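Local atomic coordinates of galactose mutarotase related enzyme (Lactobacillus casei, PDB entry 3Q1N), a protein that probably binds carbohydrates and may act as a sugar isomerase of the aldose 1-epimerase (galactose mutarotase) type. Residues H73-D78 / F107-A112; R77-D82 / H96-T101; G154-Y159 / P250-E255; K217-S222 / S228-I233. All blocks are in the same frame, centred on the assembly; numbering follows the deposited sequence. Where two conformers were deposited one is given.

Contact 1: residues H73-D78 / F107-A112; sequences HGFARD and FEYTLA. With NO3 (nitrate ion), chain B; NO3 (nitrate ion), chain C.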
loop_
_atom_site.group_PDB
_atom_site.type_symbol
_atom_site.label_atom_id
_atom_site.label_comp_id
_atom_site.label_asym_id
_atom_site.label_seq_id
_atom_site.Cartn_x
_atom_site.Cartn_y
_atom_site.Cartn_z
ATOM N N HIS A 73 2.359 9.852 -4.551
ATOM C CA HIS A 73 2.841 8.591 -4.022
ATOM C C HIS A 73 4.120 8.755 -3.149
ATOM O O HIS A 73 4.775 7.761 -2.835
ATOM C CB HIS A 73 3.158 7.549 -5.144
ATOM C CG HIS A 73 2.168 7.491 -6.267
ATOM N ND1 HIS A 73 0.905 6.954 -6.123
ATOM C CD2 HIS A 73 2.286 7.841 -7.576
ATOM C CE1 HIS A 73 0.270 7.020 -7.286
ATOM N NE2 HIS A 73 1.091 7.542 -8.193
ATOM N N GLY A 74 4.482 9.978 -2.781
ATOM C CA GLY A 74 5.682 10.187 -1.977
ATOM C C GLY A 74 6.939 10.073 -2.840
ATOM O O GLY A 74 6.914 10.381 -4.041
ATOM N N PHE A 75 8.049 9.724 -2.210
ATOM C CA PHE A 75 9.316 9.624 -2.909
ATOM C C PHE A 75 10.230 8.446 -2.551
ATOM O O PHE A 75 11.233 8.230 -3.232
ATOM C CB PHE A 75 10.108 10.935 -2.781
ATOM C CG PHE A 75 10.377 11.352 -1.387
ATOM C CD1 PHE A 75 11.209 10.619 -0.589
ATOM C CD2 PHE A 75 9.811 12.529 -0.857
ATOM C CE1 PHE A 75 11.447 10.993 0.700
ATOM C CE2 PHE A 75 10.083 12.922 0.443
ATOM C CZ PHE A 75 10.905 12.136 1.228
ATOM N N ALA A 76 9.868 7.643 -1.561
ATOM C CA ALA A 76 10.700 6.472 -1.186
ATOM C C ALA A 76 10.830 5.515 -2.396
ATOM O O ALA A 76 11.842 4.862 -2.580
ATOM C CB ALA A 76 10.122 5.744 0.034
ATOM N N ARG A 77 9.764 5.408 -3.179
ATOM C CA ARG A 77 9.694 4.514 -4.308
ATOM C C ARG A 77 10.678 4.952 -5.381
ATOM O O ARG A 77 10.987 4.185 -6.300
ATOM C CB ARG A 77 8.241 4.473 -4.868
ATOM C CG ARG A 77 7.751 5.792 -5.481
ATOM C CD ARG A 77 6.382 5.644 -6.193
ATOM N NE ARG A 77 6.280 6.621 -7.259
ATOM C CZ ARG A 77 5.418 6.611 -8.279
ATOM N NH1 ARG A 77 4.490 5.679 -8.404
ATOM N NH2 ARG A 77 5.483 7.579 -9.184
ATOM N N ASP A 78 11.154 6.203 -5.308
ATOM C CA ASP A 78 12.034 6.747 -6.368
ATOM C C ASP A 78 13.537 6.560 -6.189
ATOM O O ASP A 78 14.299 6.871 -7.110
ATOM C CB ASP A 78 11.776 8.252 -6.500
ATOM C CG ASP A 78 10.382 8.542 -6.989
ATOM O OD1 ASP A 78 9.950 7.857 -7.953
ATOM O OD2 ASP A 78 9.737 9.453 -6.422
ATOM N N PHE A 107 13.666 16.620 6.447
ATOM C CA PHE A 107 13.889 15.741 7.571
ATOM C C PHE A 107 14.894 14.679 7.217
ATOM O O PHE A 107 14.830 14.030 6.160
ATOM C CB PHE A 107 12.564 15.034 8.015
ATOM C CG PHE A 107 11.489 15.976 8.416
ATOM C CD1 PHE A 107 11.464 16.515 9.687
ATOM C CD2 PHE A 107 10.485 16.361 7.525
ATOM C CE1 PHE A 107 10.496 17.427 10.050
ATOM C CE2 PHE A 107 9.524 17.256 7.898
ATOM C CZ PHE A 107 9.534 17.785 9.183
ATOM N N GLU A 108 15.824 14.460 8.144
ATOM C CA GLU A 108 16.575 13.224 8.178
ATOM C C GLU A 108 15.711 12.074 8.688
ATOM O O GLU A 108 14.968 12.196 9.673
ATOM C CB GLU A 108 17.870 13.381 9.002
ATOM C CG GLU A 108 18.739 14.509 8.490
ATOM C CD GLU A 108 20.150 14.463 9.002
ATOM O OE1 GLU A 108 20.419 13.780 9.995
ATOM O OE2 GLU A 108 21.006 15.172 8.395
ATOM N N TYR A 109 15.760 10.960 7.954
ATOM C CA TYR A 109 14.950 9.800 8.290
ATOM C C TYR A 109 15.641 8.514 7.973
ATOM O O TYR A 109 16.564 8.471 7.131
ATOM C CB TYR A 109 13.571 9.853 7.575
ATOM C CG TYR A 109 13.629 9.623 6.056
ATOM C CD1 TYR A 109 13.677 8.314 5.520
ATOM C CD2 TYR A 109 13.696 10.703 5.159
ATOM C CE1 TYR A 109 13.734 8.126 4.165
ATOM C CE2 TYR A 109 13.777 10.512 3.801
ATOM C CZ TYR A 109 13.791 9.232 3.294
ATOM O OH TYR A 109 13.880 9.017 1.913
ATOM N N THR A 110 15.133 7.456 8.591
ATOM C CA THR A 110 15.457 6.099 8.157
ATOM C C THR A 110 14.149 5.371 7.891
ATOM O O THR A 110 13.222 5.459 8.677
ATOM C CB THR A 110 16.264 5.315 9.174
ATOM O OG1 THR A 110 17.475 6.004 9.490
ATOM C CG2 THR A 110 16.634 3.916 8.622
ATOM N N LEU A 111 14.067 4.697 6.734
ATOM C CA LEU A 111 12.961 3.838 6.433
ATOM C C LEU A 111 13.529 2.468 6.192
ATOM O O LEU A 111 14.264 2.260 5.234
ATOM C CB LEU A 111 12.183 4.349 5.201
ATOM C CG LEU A 111 11.078 3.464 4.669
ATOM C CD1 LEU A 111 10.024 3.197 5.778
ATOM C CD2 LEU A 111 10.444 4.123 3.405
ATOM N N ALA A 112 13.185 1.527 7.069
ATOM C CA ALA A 112 13.733 0.190 6.990
ATOM C C ALA A 112 12.593 -0.782 6.776
ATOM O O ALA A 112 11.528 -0.657 7.375
ATOM C CB ALA A 112 14.576 -0.182 8.222
HETATM N N NO3 B . 2.320 3.938 -7.008
HETATM O O1 NO3 B . 3.498 4.203 -6.332
HETATM O O2 NO3 B . 1.191 3.520 -6.361
HETATM O O3 NO3 B . 2.257 4.107 -8.355
HETATM N N NO3 C . -1.061 5.939 -3.921
HETATM O O1 NO3 C . 0.069 6.702 -3.675
HETATM O O2 NO3 C . -2.080 5.778 -3.013
HETATM O O3 NO3 C . -1.223 5.360 -5.151
#
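Phe75 and Tyr109 reach toward each other across the contact, with CE1 of Phe75 3.4 Å from OH of Tyr109, which lies at the edge of the Phe75 ring and near its plane. Phe75 CG stands between its backbone N and carbonyl carbon (chi1 57°), a setting that brings this edge up to the tyrosine. Alongside, methyl meets methyl: Ala76 CB packs 3.8 Å from CD2 of Leu111. No hydrogen bond joins the segments directly, but Gln95 bridges them, bonding Tyr109 OH and the carbonyl oxygen of Ala76. Further polar bonds involve two nitrate ions, probably from the crystallisation liquor. His73 ND1 donates to O1 of the chain C nitrate over 2.6 Å at the ring edge, while the chain B nitrate covers a face of the imidazole and takes a weak bond from Arg77 NH1 to its O1 (2.7 Å). A leucine in place of His73 would probably leave the chain C nitrate without this donor. Residues 73-78 thus combine an apolar face toward the start of strand 109-118 with an anion-attracting end.

Contact 2: residues R77-D82 / H96-T101; sequences RDYDFD and HQNAET. With NO3 (nitrate ion), chain B.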
loop_
_atom_site.group_PDB
_atom_site.type_symbol
_atom_site.label_atom_id
_atom_site.label_comp_id
_atom_site.label_asym_id
_atom_site.label_seq_id
_atom_site.Cartn_x
_atom_site.Cartn_y
_atom_site.Cartn_z
ATOM N N ARG A 77 9.764 5.408 -3.179
ATOM C CA ARG A 77 9.694 4.514 -4.308
ATOM C C ARG A 77 10.678 4.952 -5.381
ATOM O O ARG A 77 10.987 4.185 -6.300
ATOM C CB ARG A 77 8.241 4.473 -4.868
ATOM C CG ARG A 77 7.751 5.792 -5.481
ATOM C CD ARG A 77 6.382 5.644 -6.193
ATOM N NE ARG A 77 6.280 6.621 -7.259
ATOM C CZ ARG A 77 5.418 6.611 -8.279
ATOM N NH1 ARG A 77 4.490 5.679 -8.404
ATOM N NH2 ARG A 77 5.483 7.579 -9.184
ATOM N N ASP A 78 11.154 6.203 -5.308
ATOM C CA ASP A 78 12.034 6.747 -6.368
ATOM C C ASP A 78 13.537 6.560 -6.189
ATOM O O ASP A 78 14.299 6.871 -7.110
ATOM C CB ASP A 78 11.776 8.252 -6.500
ATOM C CG ASP A 78 10.382 8.542 -6.989
ATOM O OD1 ASP A 78 9.950 7.857 -7.953
ATOM O OD2 ASP A 78 9.737 9.453 -6.422
ATOM N N TYR A 79 13.946 6.100 -5.001
ATOM C CA TYR A 79 15.360 5.948 -4.673
ATOM C C TYR A 79 15.690 4.539 -4.162
ATOM O O TYR A 79 14.815 3.769 -3.754
ATOM C CB TYR A 79 15.811 7.011 -3.649
ATOM C CG TYR A 79 15.531 8.414 -4.122
ATOM C CD1 TYR A 79 16.310 8.995 -5.096
ATOM C CD2 TYR A 79 14.414 9.128 -3.655
ATOM C CE1 TYR A 79 16.034 10.249 -5.571
ATOM C CE2 TYR A 79 14.106 10.380 -4.142
ATOM C CZ TYR A 79 14.905 10.949 -5.074
ATOM O OH TYR A 79 14.590 12.225 -5.544
ATOM N N ASP A 80 16.961 4.157 -4.300
ATOM C CA ASP A 80 17.401 2.832 -3.904
ATOM C C ASP A 80 17.390 2.711 -2.384
ATOM O O ASP A 80 17.417 3.715 -1.654
ATOM C CB ASP A 80 18.823 2.543 -4.401
ATOM C CG ASP A 80 18.897 2.242 -5.894
ATOM O OD1 ASP A 80 17.858 2.134 -6.573
ATOM O OD2 ASP A 80 20.038 2.157 -6.410
ATOM N N PHE A 81 17.283 1.465 -1.940
ATOM C CA PHE A 81 17.502 1.086 -0.542
ATOM C C PHE A 81 18.749 0.221 -0.487
ATOM O O PHE A 81 19.023 -0.558 -1.419
ATOM C CB PHE A 81 16.324 0.241 -0.012
ATOM C CG PHE A 81 15.063 0.993 0.304
ATOM C CD1 PHE A 81 14.333 1.674 -0.694
ATOM C CD2 PHE A 81 14.501 0.902 1.585
ATOM C CE1 PHE A 81 13.110 2.324 -0.359
ATOM C CE2 PHE A 81 13.293 1.513 1.909
ATOM C CZ PHE A 81 12.572 2.203 0.934
ATOM N N ASP A 82 19.530 0.359 0.578
ATOM C CA ASP A 82 20.688 -0.498 0.812
ATOM C C ASP A 82 20.249 -1.847 1.356
ATOM O O ASP A 82 19.308 -1.928 2.130
ATOM C CB ASP A 82 21.620 0.150 1.834
ATOM C CG ASP A 82 22.313 1.380 1.302
ATOM O OD1 ASP A 82 22.457 1.526 0.078
ATOM O OD2 ASP A 82 22.719 2.179 2.150
ATOM N N HIS A 96 17.703 6.260 3.565
ATOM C CA HIS A 96 17.810 7.505 4.304
ATOM C C HIS A 96 17.527 8.650 3.327
ATOM O O HIS A 96 17.460 8.455 2.092
ATOM C CB HIS A 96 19.253 7.658 4.824
ATOM C CG HIS A 96 19.685 6.604 5.797
ATOM N ND1 HIS A 96 19.463 6.712 7.158
ATOM C CD2 HIS A 96 20.338 5.429 5.616
ATOM C CE1 HIS A 96 19.966 5.639 7.771
ATOM N NE2 HIS A 96 20.453 4.825 6.855
ATOM N N GLN A 97 17.367 9.851 3.873
ATOM C CA GLN A 97 17.225 11.049 3.097
ATOM C C GLN A 97 18.417 11.281 2.166
ATOM O O GLN A 97 19.512 10.769 2.387
ATOM C CB GLN A 97 17.036 12.270 4.016
ATOM C CG GLN A 97 18.299 12.800 4.704
ATOM C CD GLN A 97 18.958 11.860 5.683
ATOM O OE1 GLN A 97 18.301 11.057 6.322
ATOM N NE2 GLN A 97 20.268 12.034 5.890
ATOM N N ASN A 98 18.181 12.122 1.172
ATOM C CA ASN A 98 19.226 12.594 0.282
ATOM C C ASN A 98 18.964 14.072 -0.058
ATOM O O ASN A 98 17.938 14.644 0.330
ATOM C CB ASN A 98 19.346 11.652 -0.921
ATOM C CG ASN A 98 18.124 11.641 -1.798
ATOM O OD1 ASN A 98 17.709 12.644 -2.269
ATOM N ND2 ASN A 98 17.572 10.434 -2.065
ATOM N N ALA A 99 19.884 14.716 -0.768
ATOM C CA ALA A 99 19.748 16.121 -1.103
ATOM C C ALA A 99 18.456 16.477 -1.849
ATOM O O ALA A 99 17.897 17.546 -1.621
ATOM C CB ALA A 99 21.009 16.613 -1.920
ATOM N N GLU A 100 17.951 15.538 -2.656
ATOM C CA GLU A 100 16.723 15.717 -3.389
ATOM C C GLU A 100 15.495 15.605 -2.462
ATOM O O GLU A 100 14.613 16.428 -2.497
ATOM C CB GLU A 100 16.640 14.728 -4.588
ATOM C CG GLU A 100 17.985 14.511 -5.394
ATOM C CD GLU A 100 18.460 15.754 -6.130
ATOM O OE1 GLU A 100 17.654 16.705 -6.197
ATOM O OE2 GLU A 100 19.621 15.768 -6.670
ATOM N N THR A 101 15.452 14.568 -1.632
ATOM C CA THR A 101 14.327 14.391 -0.712
ATOM C C THR A 101 14.258 15.560 0.258
ATOM O O THR A 101 13.180 15.992 0.646
ATOM C CB THR A 101 14.360 13.070 0.037
ATOM O OG1 THR A 101 15.373 13.066 1.051
ATOM C CG2 THR A 101 14.565 11.846 -0.935
HETATM N N NO3 B . 2.320 3.938 -7.008
HETATM O O1 NO3 B . 3.498 4.203 -6.332
HETATM O O2 NO3 B . 1.191 3.520 -6.361
HETATM O O3 NO3 B . 2.257 4.107 -8.355
#
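The amide of Asn98 reaches over the ring of Tyr79, placing ND2 3.5 Å above the ring plane and over its centre. Amide and ring planes are 74° apart, so the amide stands steeply on the ring instead of stacking flat. Asp78 CB lies over the opposite face. Van der Waals contacts add to this: Thr101 CG2 meets Tyr79 CE2 at 3.6 Å, and Glu100 CB touches the phenol oxygen, 3.4 Å from OH of Tyr79. The carboxylate of Glu100 turns elsewhere, to a salt bridge with Lys103. Hydrogen bonds within 96-101 fix the amide's orientation. Asn98 OD1 accepts from Thr101 N at 3.0 Å, the donor lying 43° out of the carbonyl plane, and weakly from Glu100 N. With the oxygen held by the helix start, ND2 faces the tyrosine; CG between the backbone N and carbonyl carbon (chi1 65°) permits both. Asn98 N donates to Thr101 OG1 in a nearly straight bond of 3.0 Å. These reciprocal bonds make a capping box, with Asn98 as N-cap of the short helix 99-104.

Contact 3: residues G154-Y159 / P250-E255; sequences GSFDDY and PFIAVE. With EDO (1,2-ethanediol), chain J; EDO (1,2-ethanediol), chain L.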
loop_
_atom_site.group_PDB
_atom_site.type_symbol
_atom_site.label_atom_id
_atom_site.label_comp_id
_atom_site.label_asym_id
_atom_site.label_seq_id
_atom_site.Cartn_x
_atom_site.Cartn_y
_atom_site.Cartn_z
ATOM N N GLY A 154 -14.229 -9.861 -19.669
ATOM C CA GLY A 154 -13.205 -9.063 -18.993
ATOM C C GLY A 154 -13.582 -8.526 -17.610
ATOM O O GLY A 154 -12.773 -7.881 -16.954
ATOM N N SER A 155 -14.799 -8.817 -17.153
ATOM C CA SER A 155 -15.169 -8.436 -15.796
ATOM C C SER A 155 -14.413 -9.295 -14.789
ATOM O O SER A 155 -13.962 -10.413 -15.105
ATOM C CB SER A 155 -16.677 -8.578 -15.576
ATOM O OG SER A 155 -17.089 -9.905 -15.786
ATOM N N PHE A 156 -14.263 -8.777 -13.563
ATOM C CA PHE A 156 -13.598 -9.563 -12.528
ATOM C C PHE A 156 -14.429 -10.833 -12.275
ATOM O O PHE A 156 -15.661 -10.793 -12.235
ATOM C CB PHE A 156 -13.402 -8.785 -11.230
ATOM C CG PHE A 156 -12.584 -7.541 -11.377
ATOM C CD1 PHE A 156 -11.277 -7.607 -11.856
ATOM C CD2 PHE A 156 -13.120 -6.321 -11.028
ATOM C CE1 PHE A 156 -10.509 -6.460 -11.987
ATOM C CE2 PHE A 156 -12.361 -5.140 -11.178
ATOM C CZ PHE A 156 -11.054 -5.226 -11.645
ATOM N N ASP A 157 -13.767 -11.978 -12.114
ATOM C CA ASP A 157 -14.515 -13.253 -12.016
ATOM C C ASP A 157 -14.967 -13.599 -10.598
ATOM O O ASP A 157 -14.434 -14.533 -9.969
ATOM C CB ASP A 157 -13.680 -14.394 -12.595
ATOM C CG ASP A 157 -14.453 -15.696 -12.738
ATOM O OD1 ASP A 157 -15.713 -15.658 -12.726
ATOM O OD2 ASP A 157 -13.796 -16.769 -12.906
ATOM N N ASP A 158 -15.957 -12.853 -10.117
ATOM C CA ASP A 158 -16.589 -13.086 -8.818
ATOM C C ASP A 158 -15.605 -13.042 -7.631
ATOM O O ASP A 158 -15.594 -13.922 -6.784
ATOM C CB ASP A 158 -17.392 -14.392 -8.856
ATOM C CG ASP A 158 -18.471 -14.376 -9.930
ATOM O OD1 ASP A 158 -18.950 -13.253 -10.279
ATOM O OD2 ASP A 158 -18.826 -15.476 -10.402
ATOM N N TYR A 159 -14.809 -11.975 -7.574
ATOM C CA TYR A 159 -13.897 -11.726 -6.473
ATOM C C TYR A 159 -14.564 -10.839 -5.438
ATOM O O TYR A 159 -15.277 -9.848 -5.782
ATOM C CB TYR A 159 -12.602 -11.053 -6.963
ATOM C CG TYR A 159 -11.636 -12.042 -7.589
ATOM C CD1 TYR A 159 -11.749 -12.422 -8.930
ATOM C CD2 TYR A 159 -10.639 -12.618 -6.837
ATOM C CE1 TYR A 159 -10.920 -13.356 -9.471
ATOM C CE2 TYR A 159 -9.767 -13.522 -7.381
ATOM C CZ TYR A 159 -9.912 -13.899 -8.696
ATOM O OH TYR A 159 -9.064 -14.807 -9.282
ATOM N N PRO A 250 -6.412 -7.250 -15.475
ATOM C CA PRO A 250 -6.516 -8.560 -14.808
ATOM C C PRO A 250 -5.807 -8.543 -13.451
ATOM O O PRO A 250 -5.068 -9.473 -13.108
ATOM C CB PRO A 250 -5.806 -9.491 -15.803
ATOM C CG PRO A 250 -4.727 -8.593 -16.370
ATOM C CD PRO A 250 -5.334 -7.238 -16.499
ATOM N N PHE A 251 -5.991 -7.456 -12.719
ATOM C CA PHE A 251 -5.465 -7.336 -11.325
ATOM C C PHE A 251 -6.328 -6.437 -10.464
ATOM O O PHE A 251 -7.066 -5.608 -10.961
ATOM C CB PHE A 251 -3.989 -6.885 -11.317
ATOM C CG PHE A 251 -3.751 -5.403 -11.605
ATOM C CD1 PHE A 251 -3.957 -4.409 -10.631
ATOM C CD2 PHE A 251 -3.276 -5.002 -12.844
ATOM C CE1 PHE A 251 -3.688 -3.052 -10.905
ATOM C CE2 PHE A 251 -3.001 -3.645 -13.111
ATOM C CZ PHE A 251 -3.229 -2.690 -12.167
ATOM N N ILE A 252 -6.218 -6.639 -9.154
ATOM C CA ILE A 252 -6.819 -5.779 -8.150
ATOM C C ILE A 252 -5.759 -5.548 -7.105
ATOM O O ILE A 252 -5.093 -6.511 -6.679
ATOM C CB ILE A 252 -8.074 -6.426 -7.521
ATOM C CG1 ILE A 252 -9.157 -6.640 -8.578
ATOM C CG2 ILE A 252 -8.629 -5.487 -6.367
ATOM C CD1 ILE A 252 -10.320 -7.514 -8.074
ATOM N N ALA A 253 -5.520 -4.254 -6.789
ATOM C CA ALA A 253 -4.637 -3.875 -5.708
ATOM C C ALA A 253 -5.390 -3.778 -4.392
ATOM O O ALA A 253 -6.516 -3.274 -4.332
ATOM C CB ALA A 253 -3.909 -2.528 -6.038
ATOM N N VAL A 254 -4.739 -4.242 -3.323
ATOM C CA VAL A 254 -5.308 -4.226 -1.974
ATOM C C VAL A 254 -4.184 -3.699 -1.117
ATOM O O VAL A 254 -3.166 -4.371 -0.937
ATOM C CB VAL A 254 -5.815 -5.623 -1.520
ATOM C CG1 VAL A 254 -6.543 -5.463 -0.151
ATOM C CG2 VAL A 254 -6.767 -6.249 -2.592
ATOM N N GLU A 255 -4.347 -2.456 -0.638
ATOM C CA GLU A 255 -3.247 -1.602 -0.258
ATOM C C GLU A 255 -3.318 -1.153 1.192
ATOM O O GLU A 255 -4.172 -0.331 1.555
ATOM C CB GLU A 255 -3.231 -0.377 -1.176
ATOM C CG GLU A 255 -3.386 -0.668 -2.697
ATOM C CD GLU A 255 -3.632 0.587 -3.504
ATOM O OE1 GLU A 255 -3.692 1.689 -2.906
ATOM O OE2 GLU A 255 -3.786 0.497 -4.746
HETATM C C1 EDO J . -4.724 3.631 -5.437
HETATM O O1 EDO J . -3.938 4.017 -4.293
HETATM C C2 EDO J . -4.370 4.405 -6.686
HETATM O O2 EDO J . -2.982 4.224 -7.051
HETATM C C1 EDO L . -11.824 -17.107 -15.574
HETATM O O1 EDO L . -12.096 -18.367 -14.911
HETATM C C2 EDO L . -10.352 -16.647 -15.589
HETATM O O2 EDO L . -9.429 -17.589 -16.195
#
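OD2 of Asp157, the residue directly after the Phe156 that packs on Ile252, is gripped by two groups: NE2 of His225 and, over 3.1 Å, O1 of the chain L ethanediol, a likely crystallisation additive. An inverse gamma turn is centred on Asp157, closed by the bond of 3.0 Å from Asp158 N to Phe156 O. The contact itself is apolar. Ile252 lays its outer branch over one face of Phe156: CD1 is 3.9 Å from the centroid of the Phe156 ring and 11° off the normal, a CH-pi contact, while CG1 approaches CE1 of Phe156 to 3.7 Å. With CG1 anti to the carbonyl carbon (chi1 -63°) and CD1 extended beyond it, the isoleucine reaches the ring centre. His200 also stacks on Phe156, and the carbonyl oxygen of Phe251, near the same ring, is hydrogen-bonded to Ser243. Tyr159 adds a looser contact, its CB lying 4.4 Å from CD1 of Ile252. Farther along the strand, Glu255 OE1 accepts from O1 of the chain J ethanediol at 2.7 Å. The loop 154-159 is therefore packed by an aromatic side chain onto strand 251-258, within the antiparallel beta architecture of the galactose mutarotase family.

Contact 4: residues K217-S222 / S228-I233; sequences KATLAS and SITLDI. With NO3 (nitrate ion), chain F.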
loop_
_atom_site.group_PDB
_atom_site.type_symbol
_atom_site.label_atom_id
_atom_site.label_comp_id
_atom_site.label_asym_id
_atom_site.label_seq_id
_atom_site.Cartn_x
_atom_site.Cartn_y
_atom_site.Cartn_z
ATOM N N LYS A 217 -7.893 -8.985 9.327
ATOM C CA LYS A 217 -7.616 -9.793 8.147
ATOM C C LYS A 217 -8.549 -9.431 7.024
ATOM O O LYS A 217 -9.727 -9.158 7.252
ATOM C CB LYS A 217 -7.720 -11.279 8.456
ATOM C CG LYS A 217 -6.714 -11.723 9.519
ATOM C CD LYS A 217 -6.425 -13.211 9.343
ATOM C CE LYS A 217 -5.559 -13.744 10.445
ATOM N NZ LYS A 217 -5.201 -15.154 10.181
ATOM N N ALA A 218 -7.995 -9.381 5.821
ATOM C CA ALA A 218 -8.769 -9.066 4.618
ATOM C C ALA A 218 -8.334 -10.060 3.522
ATOM O O ALA A 218 -7.143 -10.146 3.171
ATOM C CB ALA A 218 -8.521 -7.633 4.182
ATOM N N THR A 219 -9.302 -10.847 3.051
ATOM C CA THR A 219 -9.080 -11.903 2.062
ATOM C C THR A 219 -9.626 -11.514 0.699
ATOM O O THR A 219 -10.793 -11.153 0.599
ATOM C CB THR A 219 -9.702 -13.241 2.523
ATOM O OG1 THR A 219 -9.027 -13.676 3.709
ATOM C CG2 THR A 219 -9.601 -14.304 1.469
ATOM N N LEU A 220 -8.772 -11.630 -0.322
ATOM C CA LEU A 220 -9.116 -11.414 -1.745
ATOM C C LEU A 220 -9.237 -12.819 -2.349
ATOM O O LEU A 220 -8.257 -13.578 -2.395
ATOM C CB LEU A 220 -8.041 -10.591 -2.452
ATOM C CG LEU A 220 -8.190 -10.466 -3.966
ATOM C CD1 LEU A 220 -9.434 -9.665 -4.375
ATOM C CD2 LEU A 220 -6.899 -9.847 -4.546
ATOM N N ALA A 221 -10.451 -13.175 -2.753
ATOM C CA ALA A 221 -10.733 -14.523 -3.214
ATOM C C ALA A 221 -11.941 -14.566 -4.150
ATOM O O ALA A 221 -12.846 -13.729 -4.049
ATOM C CB ALA A 221 -11.015 -15.428 -2.022
ATOM N N SER A 222 -11.973 -15.607 -4.965
ATOM C CA SER A 222 -13.108 -15.967 -5.816
ATOM C C SER A 222 -13.358 -17.463 -5.672
ATOM O O SER A 222 -12.401 -18.228 -5.625
ATOM C CB SER A 222 -12.783 -15.672 -7.283
ATOM O OG SER A 222 -13.666 -16.350 -8.163
ATOM N N SER A 228 -5.883 -17.580 -3.495
ATOM C CA SER A 228 -6.368 -16.366 -2.872
ATOM C C SER A 228 -5.235 -15.904 -1.989
ATOM O O SER A 228 -4.249 -16.628 -1.794
ATOM C CB SER A 228 -7.604 -16.645 -2.033
ATOM O OG SER A 228 -7.373 -17.604 -1.021
ATOM N N ILE A 229 -5.348 -14.666 -1.509
ATOM C CA ILE A 229 -4.441 -14.121 -0.499
ATOM C C ILE A 229 -5.236 -13.480 0.615
ATOM O O ILE A 229 -6.371 -13.085 0.408
ATOM C CB ILE A 229 -3.497 -13.054 -1.070
ATOM C CG1 ILE A 229 -4.273 -11.834 -1.622
ATOM C CG2 ILE A 229 -2.622 -13.711 -2.159
ATOM C CD1 ILE A 229 -4.294 -10.621 -0.736
ATOM N N THR A 230 -4.623 -13.453 1.790
ATOM C CA THR A 230 -5.174 -12.775 2.951
ATOM C C THR A 230 -4.101 -11.829 3.500
ATOM O O THR A 230 -2.944 -12.238 3.711
ATOM C CB THR A 230 -5.596 -13.766 4.033
ATOM O OG1 THR A 230 -6.631 -14.596 3.502
ATOM C CG2 THR A 230 -6.124 -13.027 5.312
ATOM N N LEU A 231 -4.480 -10.580 3.708
ATOM C CA LEU A 231 -3.626 -9.560 4.315
ATOM C C LEU A 231 -3.900 -9.464 5.803
ATOM O O LEU A 231 -5.044 -9.340 6.230
ATOM C CB LEU A 231 -3.825 -8.197 3.660
ATOM C CG LEU A 231 -3.496 -8.061 2.179
ATOM C CD1 LEU A 231 -3.617 -6.614 1.692
ATOM C CD2 LEU A 231 -2.113 -8.607 1.788
ATOM N N ASP A 232 -2.858 -9.645 6.610
ATOM C CA ASP A 232 -2.933 -9.469 8.054
ATOM C C ASP A 232 -2.459 -8.037 8.314
ATOM O O ASP A 232 -1.301 -7.732 8.139
ATOM C CB ASP A 232 -2.033 -10.483 8.777
ATOM C CG ASP A 232 -2.438 -11.948 8.487
ATOM O OD1 ASP A 232 -3.475 -12.198 7.840
ATOM O OD2 ASP A 232 -1.687 -12.846 8.872
ATOM N N ILE A 233 -3.376 -7.162 8.691
ATOM C CA ILE A 233 -3.112 -5.692 8.646
ATOM C C ILE A 233 -3.669 -4.937 9.864
ATOM O O ILE A 233 -4.032 -3.769 9.771
ATOM C CB ILE A 233 -3.622 -5.105 7.284
ATOM C CG1 ILE A 233 -4.970 -5.687 6.907
ATOM C CG2 ILE A 233 -2.622 -5.426 6.182
ATOM C CD1 ILE A 233 -6.078 -5.320 7.792
HETATM N N NO3 F . -11.197 -13.034 6.257
HETATM O O1 NO3 F . -9.818 -12.937 6.188
HETATM O O2 NO3 F . -11.925 -12.154 7.054
HETATM O O3 NO3 F . -11.872 -14.026 5.538
#
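The extended chain of Lys217 runs alongside the flat carboxylate of Asp232, with CD of the lysine 3.5 Å from OD1 of Asp232; NZ of Lys217 stays 4.1 Å from Asp232 OD1, beyond a salt bridge, and pairs instead with Glu292. The other flat group, a chain F nitrate presumably left by the crystallisation medium, presents O1 to Thr219 OG1 at 2.7 Å. That hydroxyl works both ways, since it also accepts from Thr230 OG1 across the non-hydrogen-bonded pair. With both OG1 atoms anti to their own carbonyl carbons (chi1 -64° in Thr219), the Thr219 and Thr230 hydroxyls are turned to each other, 2.6 Å apart. A valine in place of Thr219 would probably leave the Thr230 hydroxyl without this acceptor and the nitrate without this donor. On the face opposite these four residues, Leu220 CB packs 4.1 Å from Ile229 CG1, with Ala218 and Leu231 nearby. Paired backbone bonds join Ala218 with Leu231 and Leu220 with Ile229. Leu231 N to Ala218 O is 2.8 Å, and Leu220 N meets Ile229 O at 2.9 Å. Strands 217-221 and 229-232, their N-to-C directions 162° apart, form an antiparallel beta hairpin inside the large sheet, between strands 160-164 and 284-293.

How the contacts relate
Two neighbouring pairs make up the set. Contacts 1 and 2 have centres about 6 Å apart, share Arg77 and Asp78, and meet through a probable hydrogen bond from Tyr109 N to Gln97 OE1 (3.0 Å). Contacts 3 and 4 lie on the opposite side of the chain's centre, their own centres about 13 Å apart, where Asp157 O and Ser222 OG probably bond at 2.7 Å; contact 4 is nested within the chain loop that contact 3 closes. Strands of contacts 1 and 4 belong to one large antiparallel sheet, though their centres are about 27 Å apart. Between contacts 1 and 3 the nearest atoms come within about 8 Å. The nitrates at His73 and Arg77 and the ethanediol at Glu255 may mark a sugar-binding pocket.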